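Local atomic coordinates of putative sugar ABC transporter, substrate-binding protein (Clostridium phytofermentans, PDB entry 4WZZ), a protein that binds L-rhamnose in the cleft between its two lobes and probably serves as the sugar-capturing component of an ABC transporter. Residues K242-M253 against V268-M279. Residues are numbered along the deposited sequence; the frame is centred on the assembly and turned at random.
With RAM (alpha-L-rhamnopyranose), chain B.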
loop_
_atom_site.group_PDB
_atom_site.type_symbol
_atom_site.label_atom_id
_atom_site.label_comp_id
_atom_site.label_asym_id
_atom_site.label_seq_id
_atom_site.Cartn_x
_atom_site.Cartn_y
_atom_site.Cartn_z
ATOM N N LYS A 242 -0.916 8.663 23.007
ATOM C CA LYS A 242 -0.455 9.917 22.434
ATOM C C LYS A 242 -0.594 9.954 20.916
ATOM O O LYS A 242 -0.842 11.014 20.349
ATOM C CB LYS A 242 1.003 10.156 22.821
ATOM C CG LYS A 242 1.202 10.352 24.313
ATOM C CD LYS A 242 0.471 11.587 24.797
ATOM C CE LYS A 242 0.196 11.532 26.313
ATOM N NZ LYS A 242 -0.464 12.777 26.829
ATOM N N VAL A 243 -0.376 8.813 20.257
ATOM C CA VAL A 243 -0.376 8.747 18.806
ATOM C C VAL A 243 -0.998 7.435 18.343
ATOM O O VAL A 243 -0.684 6.355 18.880
ATOM C CB VAL A 243 1.053 8.819 18.220
ATOM C CG1 VAL A 243 1.003 8.854 16.703
ATOM C CG2 VAL A 243 1.806 10.020 18.763
ATOM N N ILE A 244 -1.861 7.544 17.337
ATOM C CA ILE A 244 -2.325 6.401 16.558
ATOM C C ILE A 244 -1.600 6.444 15.212
ATOM O O ILE A 244 -1.576 7.467 14.544
ATOM C CB ILE A 244 -3.848 6.407 16.358
ATOM C CG1 ILE A 244 -4.566 6.234 17.712
ATOM C CG2 ILE A 244 -4.282 5.291 15.418
ATOM C CD1 ILE A 244 -6.080 6.493 17.632
ATOM N N CYS A 245 -0.969 5.334 14.862
ATOM C CA CYS A 245 -0.310 5.183 13.580
ATOM C C CYS A 245 -1.156 4.234 12.763
ATOM O O CYS A 245 -1.342 3.076 13.132
ATOM C CB CYS A 245 1.106 4.640 13.756
ATOM S SG CYS A 245 1.880 4.393 12.136
ATOM N N ALA A 246 -1.709 4.738 11.658
ATOM C CA ALA A 246 -2.622 3.975 10.808
ATOM C C ALA A 246 -2.024 3.802 9.394
ATOM O O ALA A 246 -2.227 4.651 8.491
ATOM C CB ALA A 246 -3.993 4.703 10.726
ATOM N N PRO A 247 -1.265 2.709 9.172
ATOM C CA PRO A 247 -0.615 2.530 7.856
ATOM C C PRO A 247 -1.562 1.904 6.832
ATOM O O PRO A 247 -1.288 0.852 6.234
ATOM C CB PRO A 247 0.545 1.590 8.177
ATOM C CG PRO A 247 -0.029 0.732 9.287
ATOM C CD PRO A 247 -0.772 1.727 10.149
ATOM N N THR A 248 -2.686 2.587 6.624
ATOM C CA THR A 248 -3.732 2.161 5.704
ATOM C C THR A 248 -4.567 3.399 5.391
ATOM O O THR A 248 -4.926 4.158 6.295
ATOM C CB THR A 248 -4.672 1.078 6.296
ATOM O OG1 THR A 248 -5.984 1.251 5.744
ATOM C CG2 THR A 248 -4.737 1.165 7.823
ATOM N N THR A 249 -4.804 3.646 4.115
ATOM C CA THR A 249 -5.524 4.852 3.743
ATOM C C THR A 249 -6.937 4.862 4.317
ATOM O O THR A 249 -7.450 5.906 4.724
ATOM C CB THR A 249 -5.560 5.076 2.227
ATOM O OG1 THR A 249 -6.304 4.024 1.608
ATOM C CG2 THR A 249 -4.158 5.179 1.658
ATOM N N VAL A 250 -7.567 3.699 4.384
ATOM C CA VAL A 250 -8.903 3.594 4.936
ATOM C C VAL A 250 -8.868 3.822 6.448
ATOM O O VAL A 250 -9.659 4.597 6.999
ATOM C CB VAL A 250 -9.534 2.227 4.607
ATOM C CG1 VAL A 250 -10.884 2.035 5.328
ATOM C CG2 VAL A 250 -9.703 2.077 3.096
ATOM N N GLY A 251 -7.950 3.150 7.124
ATOM C CA GLY A 251 -7.851 3.269 8.562
ATOM C C GLY A 251 -7.546 4.674 9.036
ATOM O O GLY A 251 -8.136 5.155 10.018
ATOM N N ILE A 252 -6.618 5.345 8.358
ATOM C CA ILE A 252 -6.235 6.672 8.822
ATOM C C ILE A 252 -7.392 7.658 8.673
ATOM O O ILE A 252 -7.629 8.482 9.554
ATOM C CB ILE A 252 -4.935 7.183 8.174
ATOM C CG1 ILE A 252 -4.371 8.368 8.974
ATOM C CG2 ILE A 252 -5.140 7.509 6.690
ATOM C CD1 ILE A 252 -3.090 8.928 8.388
HETATM N N MSE A 253 -8.142 7.585 7.589
HETATM C CA MSE A 253 -9.231 8.543 7.463
HETATM C C MSE A 253 -10.391 8.209 8.410
HETATM O O MSE A 253 -11.081 9.110 8.895
HETATM C CB MSE A 253 -9.654 8.772 6.010
HETATM C CG MSE A 253 -10.147 7.575 5.226
HETATM SE SE MSE A 253 -12.005 7.139 5.532
HETATM C CE MSE A 253 -12.656 8.773 6.357
ATOM N N VAL A 268 -4.931 13.471 21.125
ATOM C CA VAL A 268 -4.446 12.264 20.493
ATOM C C VAL A 268 -4.147 12.619 19.061
ATOM O O VAL A 268 -5.029 13.100 18.330
ATOM C CB VAL A 268 -5.502 11.130 20.502
ATOM C CG1 VAL A 268 -4.968 9.883 19.801
ATOM C CG2 VAL A 268 -5.934 10.817 21.935
ATOM N N LYS A 269 -2.900 12.411 18.663
ATOM C CA LYS A 269 -2.478 12.736 17.335
ATOM C C LYS A 269 -2.453 11.478 16.472
ATOM O O LYS A 269 -2.495 10.330 16.959
ATOM C CB LYS A 269 -1.121 13.420 17.351
ATOM C CG LYS A 269 -1.091 14.778 18.078
ATOM C CD LYS A 269 -2.085 15.756 17.445
ATOM C CE LYS A 269 -1.938 17.145 17.953
ATOM N NZ LYS A 269 -2.887 18.042 17.252
ATOM N N LEU A 270 -2.426 11.719 15.175
ATOM C CA LEU A 270 -2.625 10.677 14.185
ATOM C C LEU A 270 -1.575 10.823 13.089
ATOM O O LEU A 270 -1.328 11.918 12.617
ATOM C CB LEU A 270 -4.010 10.830 13.570
ATOM C CG LEU A 270 -4.433 9.839 12.482
ATOM C CD1 LEU A 270 -4.457 8.422 13.022
ATOM C CD2 LEU A 270 -5.792 10.242 11.936
ATOM N N THR A 271 -0.966 9.713 12.701
ATOM C CA THR A 271 -0.163 9.674 11.490
ATOM C C THR A 271 -0.360 8.311 10.823
ATOM O O THR A 271 -1.165 7.487 11.271
ATOM C CB THR A 271 1.319 10.012 11.743
ATOM O OG1 THR A 271 1.992 10.240 10.500
ATOM C CG2 THR A 271 2.021 8.907 12.506
ATOM N N GLY A 272 0.342 8.104 9.724
ATOM C CA GLY A 272 0.163 6.895 8.946
ATOM C C GLY A 272 0.325 7.105 7.463
ATOM O O GLY A 272 1.099 7.959 7.021
ATOM N N LEU A 273 -0.424 6.302 6.710
ATOM C CA LEU A 273 -0.350 6.251 5.245
ATOM C C LEU A 273 -1.731 6.594 4.707
ATOM O O LEU A 273 -2.643 5.798 4.798
ATOM C CB LEU A 273 0.097 4.845 4.800
ATOM C CG LEU A 273 1.459 4.426 5.379
ATOM C CD1 LEU A 273 1.794 3.001 4.959
ATOM C CD2 LEU A 273 2.589 5.425 5.000
ATOM N N GLY A 274 -1.887 7.783 4.141
ATOM C CA GLY A 274 -3.197 8.238 3.734
ATOM C C GLY A 274 -3.233 8.966 2.390
ATOM O O GLY A 274 -2.210 9.416 1.866
ATOM N N LEU A 275 -4.437 9.090 1.845
ATOM C CA LEU A 275 -4.656 9.821 0.595
ATOM C C LEU A 275 -4.764 11.295 0.912
ATOM O O LEU A 275 -5.567 11.679 1.767
ATOM C CB LEU A 275 -5.954 9.387 -0.083
ATOM C CG LEU A 275 -5.943 7.999 -0.743
ATOM C CD1 LEU A 275 -7.304 7.666 -1.295
ATOM C CD2 LEU A 275 -4.924 7.897 -1.855
ATOM N N PRO A 276 -3.963 12.130 0.236
ATOM C CA PRO A 276 -4.125 13.582 0.432
ATOM C C PRO A 276 -5.575 14.081 0.273
ATOM O O PRO A 276 -6.061 14.925 1.052
ATOM C CB PRO A 276 -3.199 14.172 -0.637
ATOM C CG PRO A 276 -2.089 13.127 -0.785
ATOM C CD PRO A 276 -2.842 11.808 -0.677
ATOM N N SER A 277 -6.284 13.554 -0.711
ATOM C CA SER A 277 -7.675 13.938 -0.982
ATOM C C SER A 277 -8.603 13.711 0.222
ATOM O O SER A 277 -9.488 14.523 0.496
ATOM C CB SER A 277 -8.208 13.178 -2.198
ATOM O OG SER A 277 -8.214 11.782 -1.936
ATOM N N GLU A 278 -8.406 12.608 0.932
ATOM C CA GLU A 278 -9.213 12.266 2.098
ATOM C C GLU A 278 -8.747 12.952 3.389
ATOM O O GLU A 278 -9.551 13.242 4.286
ATOM C CB GLU A 278 -9.178 10.750 2.305
ATOM C CG GLU A 278 -9.890 9.987 1.218
ATOM C CD GLU A 278 -10.023 8.510 1.546
ATOM O OE1 GLU A 278 -9.024 7.885 1.936
ATOM O OE2 GLU A 278 -11.132 7.974 1.398
HETATM N N MSE A 279 -7.449 13.196 3.507
HETATM C CA MSE A 279 -6.903 13.653 4.766
HETATM C C MSE A 279 -6.728 15.163 4.835
HETATM O O MSE A 279 -6.441 15.673 5.897
HETATM C CB MSE A 279 -5.554 12.990 5.030
HETATM C CG MSE A 279 -5.652 11.516 5.314
HETATM SE SE MSE A 279 -6.620 11.221 6.984
HETATM C CE MSE A 279 -5.345 12.082 8.216
HETATM C C1 RAM B . -4.834 0.831 1.818
HETATM C C2 RAM B . -4.458 -0.547 1.288
HETATM C C3 RAM B . -3.166 -0.526 0.472
HETATM C C4 RAM B . -2.066 0.236 1.203
HETATM C C5 RAM B . -2.571 1.608 1.646
HETATM C C6 RAM B . -1.532 2.353 2.469
HETATM O O1 RAM B . -5.258 1.617 0.760
HETATM O O2 RAM B . -4.336 -1.366 2.410
HETATM O O3 RAM B . -2.816 -1.882 0.210
HETATM O O4 RAM B . -0.940 0.377 0.357
HETATM O O5 RAM B . -3.733 1.487 2.422
HETATM O O HOH W 1 -6.773 8.359 3.437
HETATM O O HOH W 2 -8.644 5.169 1.350
#
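L270 CD1 packs against I244 CB (3.9 Å) where strands 243-246 and 269-272 run parallel, joined by a ladder of five backbone hydrogen bonds. The ladder starts at K269 N to K242 O and ends at L273 N to A246 O (3.0 Å). Helix 249-261 makes the beta-alpha-beta crossover between them, in the four-stranded parallel sheet of this lobe, with 269-272 at its edge.

Apolar side chains pack between helix and sheet. I252 CG1 meets L270 CD2 at 3.8 Å, while its CG2 rests on G274 CA at 3.6 Å. CG1 is anti to the backbone N (chi1 -164°) and the chain runs on extended (chi2 -180°), laying CD1 against the T271-G272 peptide and M279 CE. G272, with backbone angles that call for glycine, lets A246 O and I252 CD1 come close. Just past the strands, L273 CD1 leans on P247 CB (3.7 Å).

Polar contacts gather at the cleft. T249 N donates to rhamnose O5 (2.9 Å), and T249 OG1 hydrogen-bonds O1 (2.8 Å); L273 CB lies against C6. T248 OG1 caps the helix through G251 N and also hydrogen-bonds D222, which itself hydrogen-bonds the sugar. Two waters tie E278 OE1 to T249, one through O, the other through OG1. T249, opening the helix beyond strand 243-246, thus gives the sugar a backbone N-H and a water-linked hydroxyl, while L273 puts an aliphatic carbon beside its methyl group.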